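Local structure of putative PLP-dependent aminotransferase (Bacillus cereus ATCC 10987, 3JU7) at residues V56-N61 / C233-Y238; K77-L82 / G99-F104; K255-I260 / L352-T357; Y318-C323 / K342-I347. The protein probably acts as a pyridoxal-phosphate-dependent aminotransferase of the DegT/DnrJ/EryC1/StrS family, although its substrate is not established. One frame throughout, in Å; residues are numbered along the deposited sequence.

Contact 1: V56-N61 / C233-Y238; sequences VTTVAN and CKMSEY. With ACT (acetate ion), chain F.
Thr-58, Val-59 and Ala-60 run along and off the end of strand 55-59, in the large domain of what the family implies is a fold type I aminotransferase, and they meet Cys-233 to Met-235, the loop that leads into helix 237-248. The direct polar link is meagre. Ala-60 N reaches Cys-233 O at 2.8 Å, but the angle of 123° at the hydrogen marks the bond as weak. The same oxygen also receives a CA-H...O contact from Val-59 CA at 3.3 Å. Two waters add bridges between the segments. Water 1 donates to Thr-58 OG1 (2.8 Å) and accepts from Met-235 N (3.0 Å); water 2 donates to both Thr-58 O and Cys-233 O. Thr-58 OG1 is bonded to Asn-38 OD1 as well, and Thr-57 OG1 meets Thr-58 O on a lone pair.

Van der Waals contact comes mainly from Met-235, a selenomethionine whose side chain crosses that of Thr-58 at about a right angle. Its SE sits 3.7 Å from Thr-58 CB. The bend at chi3 (-71°) brings the terminal methyl against a strand carbonyl, with Met-235 CE 3.3 Å from Val-59 O. Val-59 CG1 packs on Cys-233 SG at 3.9 Å.

The Lys-234 side chain leaves the strand side, and its NZ forms a salt bridge with Glu-197 OE2 of the second subunit and hydrogen bonds with Asn-33 OD1 and Asn-232 OD1. An acetate, probably from the crystallisation liquor, is a further acceptor, its OXT lying 2.8 Å from Lys-234 NZ.

Contact 2: K77-L82 / G99-F104; sequences KGKYAL and GLEPYF
Tyr-80 and Tyr-103 reach each other through different first torsions: Tyr-80 CG stands anti to its carbonyl carbon (chi1 -60°), whereas Tyr-103 CG stands anti to its backbone N (chi1 -160°). The rings form an edge-to-face (T-shaped) pair, with centroids 5.1 Å apart and planes at 89°. Tyr-103 CD2 presents the edge, over the centre of the Tyr-80 ring and 3.7 Å above its plane. The opposite face of that ring carries Lys-79 CG, 3.8 Å from the plane and again over the centre, which leaves the phenol sandwiched. At its edge, Tyr-80 CE1 lies 3.6 Å from Glu-101 OE1.

Lys-79 and Glu-101 have extended side chains that run side by side and point the same way. Lys-79 NZ stays 4.0 Å from Glu-101 OE2, so the opposite charges probably attract without forming a salt bridge. Tyr-103 OH is hydrogen-bonded to Lys-122 NZ.

Between the strands, three backbone bonds fix the pairing as parallel: Glu-101 N to Lys-79 O, Ala-81 N to Glu-101 O and Tyr-103 N to Ala-81 O, all 2.9 Å long. Tyr-80, Leu-82, Glu-101 and Tyr-103 share one face of the sheet, where Leu-82 and Tyr-103 meet helix 116-126. Ala-81 and Pro-102 take the other and touch helix 90-97, which ends in a Schellman motif with Gly-99 as its C-prime residue. Strand 80-84, that helix and strand 101-105 make up a classical beta-alpha-beta crossover, whose two adjacent strands are joined here.

Contact 3: K255-I260 / L352-T357; sequences KERTRI and LWEGMT
Arg-257 and Leu-352 meet where helix 250-270 packs on the loop 352-357: Leu-352 CD2 approaches the guanidinium obliquely, 3.7 Å from Arg-257 NH1, and Glu-354 CG also comes in obliquely. The carboxylates of Glu-256 and Glu-354 are turned 69° from each other. One face of the Trp-353 indole carries the methyl of its own loop's Met-356 (selenomethionine), with Met-356 CE 3.2 Å above the plane and offset toward the rim.

The sole hydrogen bond between the segments runs from Gly-355 N to Glu-256 OE2, 2.7 Å long and fairly straight (154°). It meets the oxygen on its anti side, 16° out of the carboxylate plane. Glu-256 bends at chi2, which turns its CD toward the type II turn from Trp-353 to Met-356, where Gly-355 has positive phi.

Ile-260 provides the apolar contact, its CG2 3.6 Å from Leu-352 CG and its CD1 3.7 Å from Met-356 CB; Ile-260 CD1 also packs on a carbonyl, 3.2 Å from Trp-353 O.

Arg-257 NH1 is bonded to Gln-288 O, and Glu-354 OE2 pairs with Lys-253. On the helix, Arg-259 NH2 is 3.3 Å from Glu-256 OE1, a pairing of charges with no N-H aimed at the oxygen. With a turn amide on one oxygen and an arginine near the other, Glu-256 is probably held as the carboxylate.

Contact 4: Y318-C323 / K342-I347; sequences YFSPSC and KIAKRI
Ser-320 and Ala-344 form the polar centre of a small, mostly buried contact between the loop 318-323 and the junction of helix 338-346 with strand 347-350. Ser-320 OG, anti to its backbone N (chi1 172°), donates to Ala-344 O at 2.8 Å, coming in 24° from the carbonyl plane. Ser-320 CB is also close, 3.1 Å from Ala-344 O. That carbonyl receives a further, weak hydrogen bond from Asn-301 ND2.

Around this bond, methyl and methylene groups meet loop backbone. Ala-344 CB lies 3.6 Å from Phe-319 O, an oxygen that Ser-322 OG approaches at 3.2 Å from above the carbonyl plane as its hydrogen-bond donor. Ile-347 sets CG1 3.3 Å from Tyr-318 O and CG2 3.8 Å from Phe-319 N. The peptides before Phe-319 and before Pro-321 are both cis, and within this loop the CB atoms of Ser-320 and Ser-322 face the helix.

Neighbouring elements pack against the contact. Pro-321 touches Glu-225 of the second subunit, and Phe-319 meets Phe-86 edge-to-face. Leu-294 of strand 291-294 touches Ile-343 and Ile-347, while Tyr-318 N bonds to Ser-349 OG on strand 347-350, which follows helix 338-346.

All four contacts are largely buried, but their chemistry differs. Contact 2 is the one regular strand pairing, with three backbone bonds; contacts 1, 3 and 4 each join a loop to a strand or helix and have a single direct hydrogen bond each, weak in contact 1, donated by backbone in contacts 1 and 3 and by a serine in contact 4. Water bridges distinguish contact 1; in contact 3 a carboxylate accepts the crossing bond. Contacts 1 and 4 also face the second subunit. Helices 237-248 and 250-270 follow one another and link contacts 1 and 3, while contact 4 is nested within contact 3's loop. Contacts 2 and 4 touch, Phe-104 CZ lying 4.0 Å from Cys-323 CB; contacts 2 and 3 lie on opposite sides of the chain's centre.

Contact 1: V56-N61 / C233-Y238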
loop_
_atom_site.group_PDB
_atom_site.type_symbol
_atom_site.label_atom_id
_atom_site.label_comp_id
_atom_site.label_asym_id
_atom_site.label_seq_id
_atom_site.Cartn_x
_atom_site.Cartn_y
_atom_site.Cartn_z
ATOM N N VAL A 56 -4.119 -5.274 17.496
ATOM C CA VAL A 56 -3.402 -5.308 16.244
ATOM C C VAL A 56 -4.254 -4.750 15.098
ATOM O O VAL A 56 -5.524 -4.751 15.139
ATOM C CB VAL A 56 -2.980 -6.762 15.862
ATOM C CG1 VAL A 56 -2.017 -7.395 16.926
ATOM C CG2 VAL A 56 -4.214 -7.599 15.638
ATOM N N THR A 57 -3.563 -4.290 14.049
ATOM C CA THR A 57 -4.252 -4.075 12.795
ATOM C C THR A 57 -3.437 -4.619 11.636
ATOM O O THR A 57 -2.202 -4.489 11.615
ATOM C CB THR A 57 -4.591 -2.599 12.559
ATOM O OG1 THR A 57 -5.473 -2.535 11.438
ATOM C CG2 THR A 57 -3.269 -1.720 12.300
ATOM N N THR A 58 -4.112 -5.241 10.667
ATOM C CA THR A 58 -3.426 -5.629 9.427
ATOM C C THR A 58 -3.152 -4.364 8.613
ATOM O O THR A 58 -3.794 -3.344 8.840
ATOM C CB THR A 58 -4.235 -6.612 8.608
ATOM O OG1 THR A 58 -5.492 -6.018 8.251
ATOM C CG2 THR A 58 -4.495 -7.930 9.407
ATOM N N VAL A 59 -2.141 -4.413 7.740
ATOM C CA VAL A 59 -1.876 -3.343 6.772
ATOM C C VAL A 59 -1.491 -4.005 5.450
ATOM O O VAL A 59 -1.211 -5.196 5.427
ATOM C CB VAL A 59 -0.784 -2.380 7.234
ATOM C CG1 VAL A 59 -1.281 -1.585 8.441
ATOM C CG2 VAL A 59 0.515 -3.137 7.548
ATOM N N ALA A 60 -1.457 -3.244 4.353
ATOM C CA ALA A 60 -1.281 -3.853 3.041
ATOM C C ALA A 60 0.139 -4.351 2.841
ATOM O O ALA A 60 0.370 -5.289 2.085
ATOM C CB ALA A 60 -1.699 -2.909 1.948
ATOM N N ASN A 61 1.083 -3.701 3.518
ATOM C CA ASN A 61 2.465 -4.140 3.617
ATOM C C ASN A 61 3.149 -3.397 4.796
ATOM O O ASN A 61 2.645 -2.356 5.278
ATOM C CB ASN A 61 3.211 -3.987 2.258
ATOM C CG ASN A 61 3.414 -2.550 1.846
ATOM O OD1 ASN A 61 4.018 -1.757 2.595
ATOM N ND2 ASN A 61 2.983 -2.207 0.618
ATOM N N CYS A 233 -3.955 1.834 3.233
ATOM C CA CYS A 233 -3.075 0.690 3.474
ATOM C C CYS A 233 -3.887 -0.487 3.980
ATOM O O CYS A 233 -3.382 -1.305 4.725
ATOM C CB CYS A 233 -1.958 1.044 4.454
ATOM S SG CYS A 233 -2.540 1.328 6.187
ATOM N N LYS A 234 -5.141 -0.567 3.520
ATOM C CA LYS A 234 -6.040 -1.667 3.836
ATOM C C LYS A 234 -5.604 -2.964 3.149
ATOM O O LYS A 234 -5.276 -2.982 1.975
ATOM C CB LYS A 234 -7.498 -1.326 3.444
ATOM C CG LYS A 234 -8.020 -0.070 4.147
ATOM C CD LYS A 234 -9.359 0.413 3.698
ATOM C CE LYS A 234 -9.347 1.279 2.458
ATOM N NZ LYS A 234 -9.168 0.568 1.228
HETATM N N MSE A 235 -5.661 -4.024 3.934
HETATM C CA MSE A 235 -5.458 -5.383 3.480
HETATM C C MSE A 235 -6.796 -5.989 3.026
HETATM O O MSE A 235 -7.802 -5.952 3.752
HETATM C CB MSE A 235 -4.860 -6.233 4.617
HETATM C CG MSE A 235 -4.801 -7.723 4.311
HETATM SE SE MSE A 235 -4.081 -8.881 5.667
HETATM C CE MSE A 235 -2.273 -8.282 5.450
ATOM N N SER A 236 -6.790 -6.575 1.832
ATOM C CA SER A 236 -7.977 -7.267 1.336
ATOM C C SER A 236 -8.413 -8.479 2.191
ATOM O O SER A 236 -7.647 -9.037 2.992
ATOM C CB SER A 236 -7.822 -7.674 -0.146
ATOM O OG SER A 236 -7.012 -8.809 -0.320
ATOM N N GLU A 237 -9.665 -8.871 2.006
ATOM C CA GLU A 237 -10.191 -10.126 2.604
ATOM C C GLU A 237 -9.426 -11.360 2.082
ATOM O O GLU A 237 -9.212 -12.328 2.779
ATOM C CB GLU A 237 -11.648 -10.249 2.241
ATOM C CG GLU A 237 -12.582 -9.310 3.019
ATOM C CD GLU A 237 -12.648 -9.664 4.517
ATOM O OE1 GLU A 237 -11.752 -9.268 5.306
ATOM O OE2 GLU A 237 -13.604 -10.335 4.892
ATOM N N TYR A 238 -8.951 -11.270 0.841
ATOM C CA TYR A 238 -8.238 -12.353 0.235
ATOM C C TYR A 238 -6.878 -12.592 0.913
ATOM O O TYR A 238 -6.539 -13.730 1.260
ATOM C CB TYR A 238 -8.060 -12.048 -1.239
ATOM C CG TYR A 238 -9.350 -11.953 -2.052
ATOM C CD1 TYR A 238 -10.101 -13.097 -2.337
ATOM C CD2 TYR A 238 -9.791 -10.730 -2.595
ATOM C CE1 TYR A 238 -11.243 -13.029 -3.104
ATOM C CE2 TYR A 238 -10.934 -10.674 -3.368
ATOM C CZ TYR A 238 -11.655 -11.827 -3.618
ATOM O OH TYR A 238 -12.804 -11.808 -4.367
HETATM C C ACT F . -11.333 2.585 -0.678
HETATM O O ACT F . -11.887 2.275 0.432
HETATM O OXT ACT F . -10.133 2.255 -0.828
HETATM C CH3 ACT F . -12.066 3.270 -1.791
HETATM O O HOH W 1 -6.134 -3.637 6.828
HETATM O O HOH W 2 -5.125 -1.227 7.395
#

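Contact 2: K77-L82 / G99-F104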
loop_
_atom_site.group_PDB
_atom_site.type_symbol
_atom_site.label_atom_id
_atom_site.label_comp_id
_atom_site.label_asym_id
_atom_site.label_seq_id
_atom_site.Cartn_x
_atom_site.Cartn_y
_atom_site.Cartn_z
ATOM N N LYS A 77 7.268 18.608 16.466
ATOM C CA LYS A 77 8.294 19.596 16.239
ATOM C C LYS A 77 9.642 18.973 15.813
ATOM O O LYS A 77 10.546 19.699 15.436
ATOM C CB LYS A 77 8.433 20.491 17.484
ATOM C CG LYS A 77 7.219 21.418 17.719
ATOM N N GLY A 78 9.764 17.649 15.843
ATOM C CA GLY A 78 11.030 16.971 15.565
ATOM C C GLY A 78 11.356 16.866 14.077
ATOM O O GLY A 78 10.478 16.926 13.215
ATOM N N LYS A 79 12.637 16.701 13.793
ATOM C CA LYS A 79 13.167 16.693 12.449
ATOM C C LYS A 79 13.738 15.303 12.074
ATOM O O LYS A 79 13.777 14.917 10.913
ATOM C CB LYS A 79 14.284 17.736 12.413
ATOM C CG LYS A 79 15.176 17.677 11.185
ATOM C CD LYS A 79 16.127 18.845 11.144
ATOM C CE LYS A 79 16.795 18.931 9.774
ATOM N NZ LYS A 79 17.798 20.032 9.669
ATOM N N TYR A 80 14.202 14.555 13.053
ATOM C CA TYR A 80 14.954 13.330 12.781
ATOM C C TYR A 80 14.264 12.047 13.277
ATOM O O TYR A 80 13.597 12.035 14.330
ATOM C CB TYR A 80 16.305 13.417 13.480
ATOM C CG TYR A 80 17.166 14.570 13.048
ATOM C CD1 TYR A 80 17.673 14.626 11.760
ATOM C CD2 TYR A 80 17.508 15.577 13.925
ATOM C CE1 TYR A 80 18.488 15.647 11.367
ATOM C CE2 TYR A 80 18.298 16.631 13.523
ATOM C CZ TYR A 80 18.798 16.646 12.235
ATOM O OH TYR A 80 19.602 17.668 11.794
ATOM N N ALA A 81 14.463 10.970 12.525
ATOM C CA ALA A 81 14.102 9.613 12.966
ATOM C C ALA A 81 15.424 8.899 13.278
ATOM O O ALA A 81 16.223 8.659 12.359
ATOM C CB ALA A 81 13.336 8.861 11.865
ATOM N N LEU A 82 15.695 8.619 14.552
ATOM C CA LEU A 82 16.965 7.959 14.941
ATOM C C LEU A 82 16.784 6.447 14.715
ATOM O O LEU A 82 15.840 5.835 15.235
ATOM C CB LEU A 82 17.318 8.244 16.400
ATOM C CG LEU A 82 17.963 9.579 16.729
ATOM C CD1 LEU A 82 17.275 10.762 16.003
ATOM C CD2 LEU A 82 17.968 9.732 18.243
ATOM N N GLY A 99 8.240 12.933 6.195
ATOM C CA GLY A 99 8.865 14.228 6.286
ATOM C C GLY A 99 10.008 14.311 7.271
ATOM O O GLY A 99 10.385 15.387 7.652
ATOM N N LEU A 100 10.579 13.197 7.676
ATOM C CA LEU A 100 11.704 13.247 8.594
ATOM C C LEU A 100 12.987 12.928 7.882
ATOM O O LEU A 100 12.983 12.372 6.781
ATOM C CB LEU A 100 11.528 12.251 9.710
ATOM C CG LEU A 100 10.200 12.459 10.421
ATOM C CD1 LEU A 100 10.037 11.336 11.359
ATOM C CD2 LEU A 100 10.227 13.835 11.111
ATOM N N GLU A 101 14.099 13.299 8.508
ATOM C CA GLU A 101 15.395 12.896 8.021
ATOM C C GLU A 101 15.836 11.717 8.869
ATOM O O GLU A 101 15.776 11.774 10.093
ATOM C CB GLU A 101 16.417 14.018 8.187
ATOM C CG GLU A 101 16.230 15.144 7.254
ATOM C CD GLU A 101 17.415 16.107 7.269
ATOM O OE1 GLU A 101 18.526 15.749 7.729
ATOM O OE2 GLU A 101 17.220 17.227 6.807
ATOM N N PRO A 102 16.288 10.643 8.234
ATOM C CA PRO A 102 16.937 9.656 9.076
ATOM C C PRO A 102 18.193 10.270 9.704
ATOM O O PRO A 102 18.816 11.183 9.126
ATOM C CB PRO A 102 17.298 8.533 8.093
ATOM C CG PRO A 102 16.330 8.743 6.910
ATOM C CD PRO A 102 16.171 10.218 6.832
ATOM N N TYR A 103 18.496 9.811 10.915
ATOM C CA TYR A 103 19.741 10.114 11.625
ATOM C C TYR A 103 20.307 8.772 12.103
ATOM O O TYR A 103 19.758 8.135 13.031
ATOM C CB TYR A 103 19.481 11.023 12.807
ATOM C CG TYR A 103 20.714 11.773 13.330
ATOM C CD1 TYR A 103 21.856 11.099 13.772
ATOM C CD2 TYR A 103 20.721 13.161 13.370
ATOM C CE1 TYR A 103 22.949 11.792 14.264
ATOM C CE2 TYR A 103 21.819 13.857 13.847
ATOM C CZ TYR A 103 22.917 13.172 14.288
ATOM O OH TYR A 103 23.982 13.912 14.741
ATOM N N PHE A 104 21.390 8.322 11.460
ATOM C CA PHE A 104 21.839 6.955 11.681
ATOM C C PHE A 104 22.719 6.799 12.935
ATOM O O PHE A 104 23.622 7.620 13.193
ATOM C CB PHE A 104 22.574 6.425 10.457
ATOM C CG PHE A 104 21.747 6.359 9.211
ATOM C CD1 PHE A 104 20.654 5.500 9.123
ATOM C CD2 PHE A 104 22.072 7.121 8.108
ATOM C CE1 PHE A 104 19.911 5.418 7.963
ATOM C CE2 PHE A 104 21.322 7.043 6.947
ATOM C CZ PHE A 104 20.237 6.198 6.881
#

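Contact 3: K255-I260 / L352-T357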
loop_
_atom_site.group_PDB
_atom_site.type_symbol
_atom_site.label_atom_id
_atom_site.label_comp_id
_atom_site.label_asym_id
_atom_site.label_seq_id
_atom_site.Cartn_x
_atom_site.Cartn_y
_atom_site.Cartn_z
ATOM N N LYS A 255 8.614 -25.087 12.734
ATOM C CA LYS A 255 9.383 -26.308 12.963
ATOM C C LYS A 255 10.366 -26.566 11.816
ATOM O O LYS A 255 11.514 -26.824 12.046
ATOM C CB LYS A 255 8.457 -27.533 13.170
ATOM N N GLU A 256 9.901 -26.488 10.582
ATOM C CA GLU A 256 10.756 -26.648 9.408
ATOM C C GLU A 256 11.973 -25.700 9.469
ATOM O O GLU A 256 13.105 -26.143 9.298
ATOM C CB GLU A 256 9.905 -26.393 8.158
ATOM C CG GLU A 256 10.618 -26.365 6.825
ATOM C CD GLU A 256 11.041 -27.726 6.333
ATOM O OE1 GLU A 256 10.818 -28.739 7.041
ATOM O OE2 GLU A 256 11.608 -27.788 5.219
ATOM N N ARG A 257 11.733 -24.415 9.757
ATOM C CA ARG A 257 12.819 -23.416 9.802
ATOM C C ARG A 257 13.772 -23.627 10.959
ATOM O O ARG A 257 14.995 -23.452 10.822
ATOM C CB ARG A 257 12.278 -21.980 9.899
ATOM C CG ARG A 257 11.840 -21.421 8.615
ATOM C CD ARG A 257 11.232 -20.028 8.720
ATOM N NE ARG A 257 10.694 -19.743 7.408
ATOM C CZ ARG A 257 11.402 -19.329 6.360
ATOM N NH1 ARG A 257 12.688 -19.045 6.459
ATOM N NH2 ARG A 257 10.794 -19.177 5.191
ATOM N N THR A 258 13.217 -23.970 12.122
ATOM C CA THR A 258 14.072 -24.241 13.259
ATOM C C THR A 258 14.975 -25.423 12.962
ATOM O O THR A 258 16.157 -25.354 13.198
ATOM C CB THR A 258 13.277 -24.486 14.510
ATOM O OG1 THR A 258 12.437 -23.350 14.746
ATOM C CG2 THR A 258 14.235 -24.698 15.695
ATOM N N ARG A 259 14.424 -26.489 12.392
ATOM C CA ARG A 259 15.222 -27.656 12.034
ATOM C C ARG A 259 16.374 -27.284 11.135
ATOM O O ARG A 259 17.483 -27.740 11.361
ATOM C CB ARG A 259 14.399 -28.716 11.304
ATOM C CG ARG A 259 13.633 -29.644 12.220
ATOM C CD ARG A 259 13.719 -31.115 11.765
ATOM N NE ARG A 259 13.548 -31.276 10.316
ATOM C CZ ARG A 259 12.383 -31.236 9.665
ATOM N NH1 ARG A 259 11.238 -31.037 10.314
ATOM N NH2 ARG A 259 12.359 -31.402 8.344
ATOM N N ILE A 260 16.104 -26.497 10.092
ATOM C CA ILE A 260 17.151 -26.112 9.132
ATOM C C ILE A 260 18.225 -25.262 9.832
ATOM O O ILE A 260 19.426 -25.477 9.636
ATOM C CB ILE A 260 16.575 -25.394 7.905
ATOM C CG1 ILE A 260 15.655 -26.334 7.133
ATOM C CG2 ILE A 260 17.665 -24.962 6.976
ATOM C CD1 ILE A 260 14.742 -25.600 6.173
ATOM N N LEU A 352 18.240 -20.220 3.253
ATOM C CA LEU A 352 17.443 -21.032 4.132
ATOM C C LEU A 352 16.014 -20.863 3.643
ATOM O O LEU A 352 15.582 -19.756 3.467
ATOM C CB LEU A 352 17.590 -20.546 5.567
ATOM C CG LEU A 352 17.051 -21.418 6.710
ATOM C CD1 LEU A 352 17.735 -21.008 8.048
ATOM C CD2 LEU A 352 15.566 -21.318 6.823
ATOM N N TRP A 353 15.312 -21.951 3.345
ATOM C CA TRP A 353 13.907 -21.895 2.937
ATOM C C TRP A 353 13.270 -23.243 3.191
ATOM O O TRP A 353 13.984 -24.238 3.330
ATOM C CB TRP A 353 13.709 -21.511 1.461
ATOM C CG TRP A 353 14.857 -21.799 0.546
ATOM C CD1 TRP A 353 15.833 -20.922 0.176
ATOM C CD2 TRP A 353 15.156 -23.033 -0.114
ATOM N NE1 TRP A 353 16.714 -21.525 -0.676
ATOM C CE2 TRP A 353 16.327 -22.826 -0.868
ATOM C CE3 TRP A 353 14.551 -24.286 -0.141
ATOM C CZ2 TRP A 353 16.894 -23.817 -1.640
ATOM C CZ3 TRP A 353 15.108 -25.271 -0.907
ATOM C CH2 TRP A 353 16.274 -25.039 -1.644
ATOM N N GLU A 354 11.934 -23.249 3.254
ATOM C CA GLU A 354 11.169 -24.454 3.525
ATOM C C GLU A 354 11.475 -25.450 2.437
ATOM O O GLU A 354 11.406 -25.123 1.258
ATOM C CB GLU A 354 9.653 -24.185 3.544
ATOM C CG GLU A 354 9.160 -23.269 4.691
ATOM C CD GLU A 354 7.654 -22.987 4.599
ATOM O OE1 GLU A 354 6.888 -23.951 4.437
ATOM O OE2 GLU A 354 7.229 -21.810 4.672
ATOM N N GLY A 355 11.838 -26.652 2.834
ATOM C CA GLY A 355 12.160 -27.692 1.889
ATOM C C GLY A 355 13.633 -27.916 1.830
ATOM O O GLY A 355 14.057 -28.940 1.353
HETATM N N MSE A 356 14.439 -26.978 2.309
HETATM C CA MSE A 356 15.878 -27.240 2.342
HETATM C C MSE A 356 16.213 -28.549 3.097
HETATM O O MSE A 356 15.773 -28.744 4.222
HETATM C CB MSE A 356 16.616 -26.077 2.967
HETATM C CG MSE A 356 18.098 -26.142 2.672
HETATM SE SE MSE A 356 18.905 -24.490 3.100
HETATM C CE MSE A 356 18.372 -23.450 1.596
ATOM N N THR A 357 16.976 -29.443 2.472
ATOM C CA THR A 357 17.360 -30.718 3.098
ATOM C C THR A 357 18.677 -30.603 3.855
ATOM O O THR A 357 19.498 -29.725 3.560
ATOM C CB THR A 357 17.580 -31.798 2.031
ATOM O OG1 THR A 357 18.470 -31.273 1.042
ATOM C CG2 THR A 357 16.249 -32.223 1.349
#

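Contact 4: Y318-C323 / K342-I347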
loop_
_atom_site.group_PDB
_atom_site.type_symbol
_atom_site.label_atom_id
_atom_site.label_comp_id
_atom_site.label_asym_id
_atom_site.label_seq_id
_atom_site.Cartn_x
_atom_site.Cartn_y
_atom_site.Cartn_z
ATOM N N TYR A 318 22.915 -8.946 3.196
ATOM C CA TYR A 318 22.057 -8.075 3.978
ATOM C C TYR A 318 22.771 -7.665 5.300
ATOM O O TYR A 318 22.861 -8.481 6.216
ATOM C CB TYR A 318 20.729 -8.814 4.270
ATOM C CG TYR A 318 19.911 -8.985 3.012
ATOM C CD1 TYR A 318 19.405 -7.864 2.339
ATOM C CD2 TYR A 318 19.671 -10.246 2.460
ATOM C CE1 TYR A 318 18.667 -7.996 1.164
ATOM C CE2 TYR A 318 18.925 -10.391 1.279
ATOM C CZ TYR A 318 18.444 -9.259 0.633
ATOM O OH TYR A 318 17.723 -9.370 -0.529
ATOM N N PHE A 319 23.252 -6.431 5.471
ATOM C CA PHE A 319 23.060 -5.272 4.637
ATOM C C PHE A 319 24.402 -4.686 4.263
ATOM O O PHE A 319 25.065 -4.016 5.057
ATOM C CB PHE A 319 22.238 -4.263 5.412
ATOM C CG PHE A 319 20.938 -4.801 5.823
ATOM C CD1 PHE A 319 19.926 -4.973 4.884
ATOM C CD2 PHE A 319 20.737 -5.228 7.116
ATOM C CE1 PHE A 319 18.718 -5.533 5.236
ATOM C CE2 PHE A 319 19.533 -5.789 7.473
ATOM C CZ PHE A 319 18.529 -5.950 6.531
ATOM N N SER A 320 24.806 -4.935 3.039
ATOM C CA SER A 320 26.058 -4.399 2.550
ATOM C C SER A 320 25.867 -4.184 1.066
ATOM O O SER A 320 25.784 -5.168 0.346
ATOM C CB SER A 320 27.175 -5.406 2.814
ATOM O OG SER A 320 28.362 -4.999 2.195
ATOM N N PRO A 321 25.769 -2.912 0.610
ATOM C CA PRO A 321 25.874 -1.683 1.399
ATOM C C PRO A 321 24.799 -1.529 2.452
ATOM O O PRO A 321 23.645 -1.911 2.230
ATOM C CB PRO A 321 25.686 -0.587 0.346
ATOM C CG PRO A 321 24.863 -1.254 -0.745
ATOM C CD PRO A 321 25.520 -2.594 -0.813
ATOM N N SER A 322 25.184 -0.968 3.594
ATOM C CA SER A 322 24.208 -0.548 4.571
ATOM C C SER A 322 23.519 0.704 4.047
ATOM O O SER A 322 24.004 1.318 3.074
ATOM C CB SER A 322 24.873 -0.258 5.911
ATOM O OG SER A 322 24.635 -1.318 6.802
ATOM N N CYS A 323 22.438 1.120 4.717
ATOM C CA CYS A 323 21.642 2.255 4.238
ATOM C C CYS A 323 22.511 3.477 4.040
ATOM O O CYS A 323 22.413 4.108 3.009
ATOM C CB CYS A 323 20.441 2.582 5.149
ATOM S SG CYS A 323 19.168 1.286 5.085
ATOM N N LYS A 342 32.112 -2.211 9.814
ATOM C CA LYS A 342 32.788 -3.468 10.006
ATOM C C LYS A 342 31.824 -4.639 9.748
ATOM O O LYS A 342 32.149 -5.550 8.987
ATOM C CB LYS A 342 33.411 -3.527 11.416
ATOM C CG LYS A 342 34.012 -4.861 11.790
ATOM C CD LYS A 342 35.144 -5.270 10.873
ATOM C CE LYS A 342 36.401 -4.526 11.180
ATOM N NZ LYS A 342 36.923 -5.021 12.503
ATOM N N ILE A 343 30.647 -4.612 10.369
ATOM C CA ILE A 343 29.677 -5.704 10.191
ATOM C C ILE A 343 29.234 -5.809 8.720
ATOM O O ILE A 343 28.913 -6.879 8.237
ATOM C CB ILE A 343 28.448 -5.511 11.120
ATOM C CG1 ILE A 343 28.873 -5.685 12.585
ATOM C CG2 ILE A 343 27.281 -6.497 10.772
ATOM C CD1 ILE A 343 29.522 -7.063 12.913
ATOM N N ALA A 344 29.222 -4.692 8.008
ATOM C CA ALA A 344 28.830 -4.675 6.601
ATOM C C ALA A 344 29.965 -5.224 5.730
ATOM O O ALA A 344 29.713 -5.600 4.600
ATOM C CB ALA A 344 28.427 -3.260 6.160
ATOM N N LYS A 345 31.197 -5.284 6.241
ATOM C CA LYS A 345 32.295 -5.956 5.497
ATOM C C LYS A 345 32.330 -7.460 5.719
ATOM O O LYS A 345 32.961 -8.181 4.958
ATOM C CB LYS A 345 33.665 -5.398 5.897
ATOM C CG LYS A 345 33.891 -3.961 5.507
ATOM N N ARG A 346 31.666 -7.935 6.771
ATOM C CA ARG A 346 31.731 -9.323 7.199
ATOM C C ARG A 346 30.428 -10.101 7.040
ATOM O O ARG A 346 30.456 -11.324 6.958
ATOM C CB ARG A 346 32.174 -9.396 8.675
ATOM C CG ARG A 346 33.612 -8.930 8.930
ATOM C CD ARG A 346 34.003 -9.141 10.372
ATOM N NE ARG A 346 33.965 -10.545 10.744
ATOM C CZ ARG A 346 33.901 -11.033 11.985
ATOM N NH1 ARG A 346 33.869 -10.245 13.049
ATOM N NH2 ARG A 346 33.884 -12.350 12.169
ATOM N N ILE A 347 29.288 -9.413 7.028
ATOM C CA ILE A 347 27.997 -10.093 6.972
ATOM C C ILE A 347 27.779 -10.842 5.641
ATOM O O ILE A 347 28.103 -10.341 4.562
ATOM C CB ILE A 347 26.827 -9.121 7.304
ATOM C CG1 ILE A 347 25.527 -9.889 7.618
ATOM C CG2 ILE A 347 26.648 -8.046 6.192
ATOM C CD1 ILE A 347 25.552 -10.672 8.893
#